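Local coordinates for DUF4276 family protein (PDB 2P62) that is of unknown function but belongs to the Toprim-like clan, combining a mixed beta sheet with a helical region that takes part in pairing its two subunits, at residues V19-L24 against L51-D56; E167-S172 against M190-I195. All coordinates share one frame; numbering follows the deposited sequence.

In the fold
Contacts 1 and 2 lie in different parts of the same chain, their centres 30 Å apart and their nearest atoms about 12 Å from each other, and along the sequence contact 1 closes before contact 2 opens. Contact 1 (19-24 with 51-56) packs a helix on the mixed sheet of the Toprim-like chain. Contact 2 (167-172 with 190-195) is farther from the centre of the chain, among helices next to the second subunit. Helix 204-218 touches a segment of each: Val-19 and Leu-20 rest on its Ile-212, and Ser-194 on Leu-204 and Leu-207. With no function established, neither contact can be tied to an active site.

Contact 1: V19-L24 against L51-D56; sequences VLLEKL and LVLEKD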
ATOM      1  N   VAL A  19       3.609  14.815   3.425  1.00 24.50           N
ATOM      2  CA  VAL A  19       3.063  15.774   2.472  1.00 25.34           C
ATOM      3  C   VAL A  19       2.967  17.176   3.092  1.00 26.49           C
ATOM      4  O   VAL A  19       3.220  18.175   2.422  1.00 27.41           O
ATOM      5  CB  VAL A  19       1.684  15.312   1.895  1.00 24.39           C
ATOM      6  CG1 VAL A  19       0.637  15.194   3.002  1.00 23.00           C
ATOM      7  CG2 VAL A  19       1.232  16.283   0.810  1.00 21.59           C
ATOM      8  N   LEU A  20       2.625  17.261   4.372  1.00 25.20           N
ATOM      9  CA  LEU A  20       2.551  18.568   5.006  1.00 24.03           C
ATOM     10  C   LEU A  20       3.942  19.177   5.155  1.00 24.70           C
ATOM     11  O   LEU A  20       4.148  20.346   4.842  1.00 26.20           O
ATOM     12  CB  LEU A  20       1.911  18.467   6.385  1.00 23.52           C
ATOM     13  CG  LEU A  20       0.441  18.051   6.437  1.00 24.25           C
ATOM     14  CD1 LEU A  20       0.121  17.667   7.865  1.00 22.54           C
ATOM     15  CD2 LEU A  20      -0.473  19.172   5.932  1.00 20.49           C
ATOM     16  N   LEU A  21       4.896  18.383   5.636  1.00 24.39           N
ATOM     17  CA  LEU A  21       6.260  18.862   5.847  1.00 24.50           C
ATOM     18  C   LEU A  21       6.973  19.265   4.555  1.00 25.66           C
ATOM     19  O   LEU A  21       7.805  20.166   4.564  1.00 25.36           O
ATOM     20  CB  LEU A  21       7.082  17.803   6.591  1.00 24.36           C
ATOM     21  CG  LEU A  21       6.678  17.488   8.038  1.00 24.52           C
ATOM     22  CD1 LEU A  21       7.551  16.371   8.596  1.00 22.91           C
ATOM     23  CD2 LEU A  21       6.814  18.749   8.886  1.00 25.06           C
ATOM     24  N   GLU A  22       6.644  18.598   3.450  1.00 27.22           N
ATOM     25  CA  GLU A  22       7.248  18.907   2.156  1.00 28.84           C
ATOM     26  C   GLU A  22       6.497  20.024   1.434  1.00 30.52           C
ATOM     27  O   GLU A  22       7.032  21.112   1.214  1.00 29.74           O
ATOM     28  CB  GLU A  22       7.273  17.660   1.252  1.00 28.40           C
ATOM     29  CG  GLU A  22       8.283  16.590   1.684  1.00 31.17           C
ATOM     30  CD  GLU A  22       8.374  15.382   0.738  1.00 32.45           C
ATOM     31  OE1 GLU A  22       9.253  14.526   0.968  1.00 35.36           O
ATOM     32  OE2 GLU A  22       7.586  15.274  -0.223  1.00 31.63           O
ATOM     33  N   LYS A  23       5.241  19.751   1.099  1.00 32.39           N
ATOM     34  CA  LYS A  23       4.411  20.687   0.356  1.00 33.72           C
ATOM     35  C   LYS A  23       3.948  21.935   1.087  1.00 33.87           C
ATOM     36  O   LYS A  23       3.571  22.920   0.455  1.00 34.00           O
ATOM     37  CB  LYS A  23       3.207  19.939  -0.222  1.00 34.10           C
ATOM     38  CG  LYS A  23       3.592  18.776  -1.143  1.00 36.29           C
ATOM     39  CD  LYS A  23       4.421  19.242  -2.347  1.00 39.27           C
ATOM     40  CE  LYS A  23       4.756  18.093  -3.312  1.00 39.52           C
ATOM     41  NZ  LYS A  23       5.683  17.092  -2.723  1.00 41.21           N
ATOM     42  N   LEU A  24       3.985  21.908   2.410  1.00 33.76           N
ATOM     43  CA  LEU A  24       3.554  23.066   3.176  1.00 31.88           C
ATOM     44  C   LEU A  24       4.716  23.805   3.850  1.00 31.60           C
ATOM     45  O   LEU A  24       4.693  25.028   3.946  1.00 31.99           O
ATOM     46  CB  LEU A  24       2.537  22.635   4.225  1.00 30.78           C
ATOM     47  CG  LEU A  24       1.702  23.759   4.832  1.00 31.94           C
ATOM     48  CD1 LEU A  24       0.778  24.360   3.770  1.00 31.00           C
ATOM     49  CD2 LEU A  24       0.890  23.201   5.976  1.00 27.83           C
ATOM     50  N   LEU A  51      12.573   7.699   6.528  1.00 34.88           N
ATOM     51  CA  LEU A  51      12.411   8.831   5.640  1.00 31.32           C
ATOM     52  C   LEU A  51      13.139  10.029   6.251  1.00 30.11           C
ATOM     53  O   LEU A  51      12.939  10.363   7.422  1.00 28.91           O
ATOM     54  CB  LEU A  51      10.927   9.131   5.468  1.00 29.07           C
ATOM     55  CG  LEU A  51      10.539  10.362   4.664  1.00 30.18           C
ATOM     56  CD1 LEU A  51      10.966  10.227   3.204  1.00 25.52           C
ATOM     57  CD2 LEU A  51       9.031  10.536   4.786  1.00 28.18           C
ATOM     58  N   VAL A  52      14.002  10.656   5.456  1.00 28.38           N
ATOM     59  CA  VAL A  52      14.761  11.815   5.910  1.00 26.02           C
ATOM     60  C   VAL A  52      14.373  13.062   5.123  1.00 27.22           C
ATOM     61  O   VAL A  52      14.607  13.148   3.920  1.00 26.49           O
ATOM     62  CB  VAL A  52      16.279  11.598   5.757  1.00 24.83           C
ATOM     63  CG1 VAL A  52      17.035  12.815   6.288  1.00 26.07           C
ATOM     64  CG2 VAL A  52      16.708  10.360   6.508  1.00 22.35           C
ATOM     65  N   LEU A  53      13.772  14.020   5.817  1.00 26.98           N
ATOM     66  CA  LEU A  53      13.354  15.268   5.205  1.00 28.38           C
ATOM     67  C   LEU A  53      14.262  16.365   5.745  1.00 29.41           C
ATOM     68  O   LEU A  53      14.540  16.406   6.946  1.00 28.72           O
ATOM     69  CB  LEU A  53      11.896  15.574   5.558  1.00 25.94           C
ATOM     70  CG  LEU A  53      10.853  14.505   5.232  1.00 28.11           C
ATOM     71  CD1 LEU A  53       9.457  15.074   5.489  1.00 25.05           C
ATOM     72  CD2 LEU A  53      10.983  14.061   3.769  1.00 26.84           C
ATOM     73  N   GLU A  54      14.723  17.250   4.865  1.00 29.72           N
ATOM     74  CA  GLU A  54      15.612  18.331   5.282  1.00 30.42           C
ATOM     75  C   GLU A  54      15.254  19.709   4.742  1.00 28.86           C
ATOM     76  O   GLU A  54      14.648  19.833   3.679  1.00 28.02           O
ATOM     77  CB  GLU A  54      17.051  18.005   4.877  1.00 30.61           C
ATOM     78  CG  GLU A  54      17.597  16.752   5.520  1.00 35.14           C
ATOM     79  CD  GLU A  54      19.012  16.435   5.075  1.00 35.44           C
ATOM     80  OE1 GLU A  54      19.597  15.468   5.601  1.00 39.48           O
ATOM     81  OE2 GLU A  54      19.533  17.154   4.200  1.00 36.68           O
ATOM     82  N   LYS A  55      15.648  20.734   5.496  1.00 28.41           N
ATOM     83  CA  LYS A  55      15.430  22.134   5.145  1.00 28.00           C
ATOM     84  C   LYS A  55      16.304  22.996   6.048  1.00 29.44           C
ATOM     85  O   LYS A  55      16.300  22.836   7.270  1.00 29.80           O
ATOM     86  CB  LYS A  55      13.967  22.520   5.330  1.00 30.81           C
ATOM     87  CG  LYS A  55      13.648  23.960   4.975  1.00 32.96           C
ATOM     88  CD  LYS A  55      12.189  24.245   5.280  1.00 35.77           C
ATOM     89  CE  LYS A  55      11.853  25.714   5.131  1.00 37.12           C
ATOM     90  NZ  LYS A  55      12.222  26.205   3.789  1.00 37.19           N
ATOM     91  N   ASP A  56      17.054  23.909   5.437  1.00 30.70           N
ATOM     92  CA  ASP A  56      17.952  24.790   6.171  1.00 30.34           C
ATOM     93  C   ASP A  56      18.876  23.918   7.024  1.00 30.57           C
ATOM     94  O   ASP A  56      19.594  23.078   6.483  1.00 31.71           O
ATOM     95  CB  ASP A  56      17.163  25.772   7.054  1.00 32.59           C
ATOM     96  CG  ASP A  56      16.268  26.713   6.245  1.00 34.59           C
ATOM     97  OD1 ASP A  56      16.782  27.387   5.325  1.00 34.16           O
ATOM     98  OD2 ASP A  56      15.047  26.781   6.534  1.00 37.57           O
TER
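Of residues 51-56, Leu-53 is the one that touches 19-24, splitting its two methyl groups between Leu-21 and Glu-22. The CD1 methyl lies 3.8 Å from Leu-21 CB and 3.9 Å from Leu-21 CD1, so one branch touches both the root and the tip of the helix leucine. The two leucine side chains cross at about a right angle. The other branch, Leu-53 CD2, has Glu-22 OE1 at 3.3 Å, a close van der Waals approach of a carboxylate oxygen to a methyl. Glu-22 arrives here by length: its CB does not aim at the strand, but the chain runs extended beyond CG (chi2 -176°) and carries the carboxylate across the leucine, again nearly at right angles. The same OE1 makes a salt bridge to Arg-28, which probably offsets the cost of placing the buried acid beside an apolar side chain.

The buried patch is small, 136 Å² summed over both sides, and rests on three residues; the closest CA atoms, those of Glu-22 and Leu-53, are 7.7 Å apart. The looser part is at Lys-23, which is exposed to solvent: its NZ lies 3.6 Å from Glu-22 OE2, a long salt bridge.

Around the leucine pair, Leu-21 also packs on Leu-60 and Ile-62 of strand 58-63, and Leu-53 on Ile-62, so the helix spans two adjacent strands. On the outer flank of strand 51-55, the backbone of Arg-28 is hydrogen-bonded to that of Glu-54, while its side chain reaches Glu-22, so strand 28-29 is tied to both strand and helix. Leu-20 turns instead to helices 204-218 and 220-229, so this end of helix 11-23 has the sheet on one flank and those two helices on another.

Contact 2: E167-S172 against M190-I195; sequences EKYRGS and MHILSI
Tyr-169, the first residue to leave helical backbone angles after helix 165-168, meets Ile-192 on helix 186-196, while the next residue, Arg-170, has a positive phi (69°) and takes the N-cap position of helix 171-180. The short break between the two helices thus presents an aromatic side chain to a third helix.

The touching atoms are few. Tyr-169 CD2 lies 3.9 Å from Ile-192 CG2, the methyl meeting the ring obliquely, and the two side chains slide past each other in opposite directions. In Ile-192 the longer CG1 branch sits beside the backbone N (chi1 -65°), which leaves CG2 as the branch that meets the tyrosine. Ile-195, one turn further on, brings its own CB toward the tyrosine's segment; its backbone O is 4.4 Å from Tyr-169 OH, too far for a hydrogen bond. Within 167-172, Ser-172 CB approaches the edge of the tyrosine ring in its plane. The whole contact buries 148 Å², counting both sides.

Met-173 and Leu-176 of helix 171-180, with Leu-184 from the following loop, pack on Ile-192. From the second subunit, Lys-180 NZ is hydrogen-bonded to Ile-195 O, and Asp-179 packs on Tyr-169 while its OD1 is hydrogen-bonded to Ser-172 OG.

The arrangement is a helix-break-helix element packed through apolar side chains on a third helix within one chain. It borders the dimer interface, where Ser-172 OG and Ile-195 O bond to the partner subunit and the rings of the two His-191 residues meet; an interchain disulfide at Cys-203, seven residues beyond helix 186-196, points the same way.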
ATOM      1  N   GLU A 167     -20.664  15.810   2.526  1.00 40.58           N
ATOM      2  CA  GLU A 167     -21.955  16.418   2.261  1.00 42.55           C
ATOM      3  C   GLU A 167     -22.423  15.916   0.896  1.00 43.61           C
ATOM      4  O   GLU A 167     -23.545  15.431   0.752  1.00 42.93           O
ATOM      5  CB  GLU A 167     -21.809  17.939   2.244  1.00 45.75           C
ATOM      6  CG  GLU A 167     -23.049  18.687   1.799  1.00 51.09           C
ATOM      7  CD  GLU A 167     -24.287  18.234   2.546  1.00 57.06           C
ATOM      8  OE1 GLU A 167     -24.226  18.142   3.798  1.00 59.34           O
ATOM      9  OE2 GLU A 167     -25.321  17.971   1.883  1.00 57.68           O
ATOM     10  N   LYS A 168     -21.545  16.033  -0.099  1.00 43.88           N
ATOM     11  CA  LYS A 168     -21.836  15.585  -1.456  1.00 43.38           C
ATOM     12  C   LYS A 168     -22.294  14.134  -1.432  1.00 44.69           C
ATOM     13  O   LYS A 168     -22.975  13.664  -2.343  1.00 46.59           O
ATOM     14  CB  LYS A 168     -20.588  15.705  -2.332  1.00 43.94           C
ATOM     15  CG  LYS A 168     -20.770  15.202  -3.756  1.00 44.28           C
ATOM     16  CD  LYS A 168     -19.500  15.414  -4.577  1.00 45.86           C
ATOM     17  CE  LYS A 168     -19.663  14.919  -6.011  1.00 46.41           C
ATOM     18  NZ  LYS A 168     -18.425  15.137  -6.811  1.00 47.38           N
ATOM     19  N   TYR A 169     -21.900  13.417  -0.389  1.00 44.09           N
ATOM     20  CA  TYR A 169     -22.296  12.030  -0.267  1.00 44.62           C
ATOM     21  C   TYR A 169     -23.372  11.909   0.805  1.00 47.50           C
ATOM     22  O   TYR A 169     -24.497  12.358   0.598  1.00 52.33           O
ATOM     23  CB  TYR A 169     -21.063  11.143   0.017  1.00 39.99           C
ATOM     24  CG  TYR A 169     -20.252  10.881  -1.248  1.00 34.81           C
ATOM     25  CD1 TYR A 169     -19.556  11.917  -1.881  1.00 33.87           C
ATOM     26  CD2 TYR A 169     -20.327   9.649  -1.907  1.00 33.64           C
ATOM     27  CE1 TYR A 169     -18.979  11.744  -3.148  1.00 32.05           C
ATOM     28  CE2 TYR A 169     -19.753   9.461  -3.178  1.00 32.13           C
ATOM     29  CZ  TYR A 169     -19.089  10.517  -3.797  1.00 34.31           C
ATOM     30  OH  TYR A 169     -18.607  10.380  -5.087  1.00 33.98           O
ATOM     31  N   ARG A 170     -23.044  11.330   1.949  1.00 49.76           N
ATOM     32  CA  ARG A 170     -24.033  11.170   3.018  1.00 51.93           C
ATOM     33  C   ARG A 170     -25.077  10.139   2.596  1.00 49.84           C
ATOM     34  O   ARG A 170     -25.302   9.157   3.302  1.00 51.51           O
ATOM     35  CB  ARG A 170     -24.727  12.499   3.351  1.00 54.49           C
ATOM     36  CG  ARG A 170     -25.605  12.397   4.601  1.00 60.59           C
ATOM     37  CD  ARG A 170     -26.386  13.667   4.868  1.00 63.48           C
ATOM     38  NE  ARG A 170     -27.342  13.929   3.797  1.00 67.89           N
ATOM     39  CZ  ARG A 170     -28.400  13.168   3.530  1.00 70.08           C
ATOM     40  NH1 ARG A 170     -28.655  12.087   4.265  1.00 70.53           N
ATOM     41  NH2 ARG A 170     -29.198  13.479   2.514  1.00 69.08           N
ATOM     42  N   GLY A 171     -25.722  10.369   1.454  1.00 46.59           N
ATOM     43  CA  GLY A 171     -26.695   9.412   0.961  1.00 42.76           C
ATOM     44  C   GLY A 171     -25.993   8.070   0.826  1.00 41.04           C
ATOM     45  O   GLY A 171     -26.581   7.013   1.062  1.00 41.07           O
ATOM     46  N   SER A 172     -24.722   8.112   0.438  1.00 38.60           N
ATOM     47  CA  SER A 172     -23.935   6.896   0.317  1.00 36.86           C
ATOM     48  C   SER A 172     -23.615   6.379   1.719  1.00 36.18           C
ATOM     49  O   SER A 172     -23.698   5.177   1.975  1.00 36.06           O
ATOM     50  CB  SER A 172     -22.631   7.162  -0.435  1.00 36.07           C
ATOM     51  OG  SER A 172     -22.874   7.539  -1.776  1.00 35.21           O
ATOM     52  N   MET A 190     -12.763   6.619   4.718  1.00 28.61           N
ATOM     53  CA  MET A 190     -11.578   6.816   3.913  1.00 28.46           C
ATOM     54  C   MET A 190     -11.767   6.138   2.556  1.00 28.43           C
ATOM     55  O   MET A 190     -11.293   6.627   1.537  1.00 29.94           O
ATOM     56  CB  MET A 190     -10.373   6.251   4.654  1.00 27.12           C
ATOM     57  CG  MET A 190      -9.221   7.221   4.779  1.00 28.18           C
ATOM     58  SD  MET A 190      -9.438   8.667   5.805  1.00 18.00           S
ATOM     59  CE  MET A 190     -10.258   9.731   4.802  1.00 27.04           C
ATOM     60  N   HIS A 191     -12.476   5.017   2.540  1.00 27.54           N
ATOM     61  CA  HIS A 191     -12.716   4.321   1.290  1.00 28.11           C
ATOM     62  C   HIS A 191     -13.762   5.019   0.438  1.00 29.81           C
ATOM     63  O   HIS A 191     -13.750   4.890  -0.785  1.00 30.25           O
ATOM     64  CB  HIS A 191     -13.111   2.873   1.552  1.00 26.03           C
ATOM     65  CG  HIS A 191     -11.962   2.020   1.974  1.00 23.93           C
ATOM     66  ND1 HIS A 191     -11.726   1.682   3.289  1.00 20.78           N
ATOM     67  CD2 HIS A 191     -10.934   1.502   1.262  1.00 23.03           C
ATOM     68  CE1 HIS A 191     -10.603   0.993   3.370  1.00 21.68           C
ATOM     69  NE2 HIS A 191     -10.101   0.870   2.153  1.00 22.98           N
ATOM     70  N   ILE A 192     -14.666   5.757   1.076  1.00 30.68           N
ATOM     71  CA  ILE A 192     -15.678   6.491   0.336  1.00 29.70           C
ATOM     72  C   ILE A 192     -14.941   7.639  -0.326  1.00 30.81           C
ATOM     73  O   ILE A 192     -15.250   8.021  -1.456  1.00 33.46           O
ATOM     74  CB  ILE A 192     -16.758   7.056   1.267  1.00 30.36           C
ATOM     75  CG1 ILE A 192     -17.521   5.905   1.915  1.00 27.78           C
ATOM     76  CG2 ILE A 192     -17.691   7.985   0.489  1.00 28.59           C
ATOM     77  CD1 ILE A 192     -18.625   6.350   2.817  1.00 30.40           C
ATOM     78  N   LEU A 193     -13.954   8.179   0.388  1.00 29.48           N
ATOM     79  CA  LEU A 193     -13.137   9.273  -0.127  1.00 29.79           C
ATOM     80  C   LEU A 193     -12.387   8.821  -1.389  1.00 31.10           C
ATOM     81  O   LEU A 193     -12.233   9.599  -2.324  1.00 32.35           O
ATOM     82  CB  LEU A 193     -12.126   9.745   0.932  1.00 29.15           C
ATOM     83  CG  LEU A 193     -11.158  10.868   0.514  1.00 31.93           C
ATOM     84  CD1 LEU A 193     -11.939  12.149   0.249  1.00 32.41           C
ATOM     85  CD2 LEU A 193     -10.123  11.116   1.609  1.00 31.22           C
ATOM     86  N   SER A 194     -11.924   7.570  -1.421  1.00 30.95           N
ATOM     87  CA  SER A 194     -11.212   7.059  -2.591  1.00 31.80           C
ATOM     88  C   SER A 194     -12.130   7.095  -3.813  1.00 32.54           C
ATOM     89  O   SER A 194     -11.708   7.413  -4.930  1.00 31.11           O
ATOM     90  CB  SER A 194     -10.748   5.615  -2.367  1.00 31.94           C
ATOM     91  OG  SER A 194      -9.801   5.514  -1.328  1.00 32.09           O
ATOM     92  N   ILE A 195     -13.390   6.751  -3.585  1.00 31.87           N
ATOM     93  CA  ILE A 195     -14.389   6.738  -4.639  1.00 31.78           C
ATOM     94  C   ILE A 195     -14.751   8.160  -5.044  1.00 33.18           C
ATOM     95  O   ILE A 195     -14.858   8.469  -6.232  1.00 34.83           O
ATOM     96  CB  ILE A 195     -15.650   6.013  -4.164  1.00 30.42           C
ATOM     97  CG1 ILE A 195     -15.302   4.558  -3.833  1.00 27.04           C
ATOM     98  CG2 ILE A 195     -16.745   6.138  -5.208  1.00 29.11           C
ATOM     99  CD1 ILE A 195     -16.433   3.777  -3.177  1.00 26.24           C
TER